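Local coordinates for HpuA (Kingella denitrificans ATCC 33394, PDB 5EC6), which probably serves as an outer-membrane lipoprotein receptor that binds haemoglobin, helping the bacterium to acquire iron, at residues F42-G47 against T287-S292. Sequence-based numbering, arbitrary orientation.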
loop_
_atom_site.group_PDB
_atom_site.type_symbol
_atom_site.label_atom_id
_atom_site.label_comp_id
_atom_site.label_asym_id
_atom_site.label_seq_id
_atom_site.Cartn_x
_atom_site.Cartn_y
_atom_site.Cartn_z
ATOM N N PHE A 42 -5.781 -1.912 6.953
ATOM C CA PHE A 42 -5.095 -2.810 7.863
ATOM C C PHE A 42 -4.038 -2.046 8.613
ATOM O O PHE A 42 -3.156 -1.425 7.985
ATOM C CB PHE A 42 -4.488 -3.908 7.028
ATOM C CG PHE A 42 -5.491 -4.637 6.190
ATOM C CD1 PHE A 42 -6.237 -5.703 6.731
ATOM C CD2 PHE A 42 -5.739 -4.248 4.885
ATOM C CE1 PHE A 42 -7.185 -6.343 5.992
ATOM C CE2 PHE A 42 -6.695 -4.922 4.142
ATOM C CZ PHE A 42 -7.422 -5.955 4.710
ATOM N N ALA A 43 -4.126 -2.034 9.934
ATOM C CA ALA A 43 -3.161 -1.320 10.755
ATOM C C ALA A 43 -2.734 -2.152 11.958
ATOM O O ALA A 43 -3.529 -2.918 12.503
ATOM C CB ALA A 43 -3.692 0.006 11.216
ATOM N N THR A 44 -1.465 -2.009 12.333
ATOM C CA THR A 44 -0.950 -2.835 13.452
ATOM C C THR A 44 -1.444 -2.311 14.799
ATOM O O THR A 44 -1.735 -3.111 15.712
ATOM C CB THR A 44 0.550 -3.008 13.443
ATOM O OG1 THR A 44 1.191 -1.747 13.587
ATOM C CG2 THR A 44 1.041 -3.739 12.210
ATOM N N GLN A 45 -1.587 -1.002 14.954
ATOM C CA GLN A 45 -2.050 -0.441 16.224
ATOM C C GLN A 45 -2.818 0.865 16.011
ATOM O O GLN A 45 -2.464 1.922 16.509
ATOM C CB GLN A 45 -0.869 -0.264 17.203
ATOM C CG GLN A 45 -1.302 -0.149 18.657
ATOM C CD GLN A 45 -1.873 -1.443 19.263
ATOM O OE1 GLN A 45 -1.140 -2.267 19.820
ATOM N NE2 GLN A 45 -3.190 -1.614 19.159
ATOM N N GLY A 46 -3.852 0.753 15.200
ATOM C CA GLY A 46 -4.800 1.863 15.020
ATOM C C GLY A 46 -4.433 2.727 13.851
ATOM O O GLY A 46 -3.356 2.573 13.264
ATOM N N GLY A 47 -5.342 3.650 13.551
ATOM C CA GLY A 47 -5.116 4.594 12.412
ATOM C C GLY A 47 -5.833 4.056 11.194
ATOM O O GLY A 47 -6.042 2.837 11.015
ATOM N N THR A 287 -0.500 -5.930 6.426
ATOM C CA THR A 287 0.419 -5.824 7.551
ATOM C C THR A 287 0.932 -7.210 7.921
ATOM O O THR A 287 0.291 -8.236 7.631
ATOM C CB THR A 287 -0.235 -5.160 8.786
ATOM O OG1 THR A 287 -1.404 -5.891 9.173
ATOM C CG2 THR A 287 -0.573 -3.701 8.485
ATOM N N VAL A 288 2.075 -7.194 8.596
ATOM C CA VAL A 288 2.636 -8.419 9.180
ATOM C C VAL A 288 2.999 -8.102 10.608
ATOM O O VAL A 288 3.754 -7.182 10.839
ATOM C CB VAL A 288 3.872 -8.978 8.427
ATOM C CG1 VAL A 288 4.219 -10.329 9.001
ATOM C CG2 VAL A 288 3.613 -9.108 6.947
ATOM N N ASN A 289 2.394 -8.813 11.558
ATOM C CA ASN A 289 2.448 -8.452 12.965
ATOM C C ASN A 289 3.063 -9.604 13.771
ATOM O O ASN A 289 2.443 -10.683 13.884
ATOM C CB ASN A 289 1.056 -8.157 13.489
ATOM C CG ASN A 289 1.072 -7.445 14.827
ATOM O OD1 ASN A 289 1.911 -7.729 15.716
ATOM N ND2 ASN A 289 0.124 -6.502 14.992
ATOM N N PHE A 290 4.269 -9.346 14.297
ATOM C CA PHE A 290 5.048 -10.337 15.051
ATOM C C PHE A 290 4.825 -10.191 16.576
ATOM O O PHE A 290 5.414 -10.926 17.370
ATOM C CB PHE A 290 6.524 -10.156 14.706
ATOM C CG PHE A 290 6.848 -10.448 13.275
ATOM C CD1 PHE A 290 7.143 -11.752 12.853
ATOM C CD2 PHE A 290 6.786 -9.441 12.320
ATOM C CE1 PHE A 290 7.443 -12.032 11.539
ATOM C CE2 PHE A 290 7.044 -9.716 10.990
ATOM C CZ PHE A 290 7.379 -11.032 10.592
ATOM N N GLY A 291 3.960 -9.271 16.972
ATOM C CA GLY A 291 3.735 -8.960 18.383
ATOM C C GLY A 291 3.523 -7.495 18.611
ATOM O O GLY A 291 4.030 -6.649 17.860
ATOM N N SER A 292 2.850 -7.218 19.720
ATOM C CA SER A 292 2.653 -5.852 20.189
ATOM C C SER A 292 3.967 -5.108 20.274
ATOM O O SER A 292 4.908 -5.550 20.961
ATOM C CB SER A 292 1.920 -5.884 21.544
ATOM O OG SER A 292 1.827 -4.587 22.095
HETATM O O HOH W 1 -3.376 -5.285 10.853
HETATM O O HOH W 2 -0.159 -4.718 17.440
#
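Thr44 and Ala43 reach Asn289 and Thr287, respectively, through one water each, with no direct hydrogen bond across the contact. One water donates to Thr44 O at 2.8 Å and accepts from Asn289 ND2. The other lies 2.7 Å from Thr287 OG1 and gives only a weak bond to Ala43 O. The direct touching is van der Waals contact, with methyl and methine groups meeting each other, an amide nitrogen and a carbonyl oxygen. Thr44 CG2 comes within 3.9 Å of Thr287 CB and also lies against Asn289 ND2, which is 3.8 Å from Thr44 CB; in both pairs the side chains cross obliquely. With chi1 at 62°, the Thr44 methyl sits anti to the carbonyl carbon and meets the second segment, while OG1 is held by a hydrogen bond with Leu150 N. Thr287 CG2 lies 3.5 Å from Phe42 O, and Phe42 turns its ring away toward Ser261 and Phe265.

The CA atoms of Phe42 and Thr287 are 6.3 Å apart, and the two segments share no backbone bonds, so they are not paired strands. Each strand has other partners within the curled antiparallel strands of this beta-barrel receptor: 40-43 pairs with 148-154, and 283-289 with 256-265 and 298-308. The contact joins their ends, where both segments run out of their strands into loops.

Asn289 OD1 accepts from Gly291 N at 2.9 Å, in the carbonyl plane with an N-H...O angle of 152°, forming an Asx turn. This bond helps fix the rotation of the Asn289 amide, consistent with ND2 pointing at the water bound to Thr44 O. Beyond the Asx turn, Ser292 OG comes to 4.4 Å from Gln45 OE1, too far for a hydrogen bond.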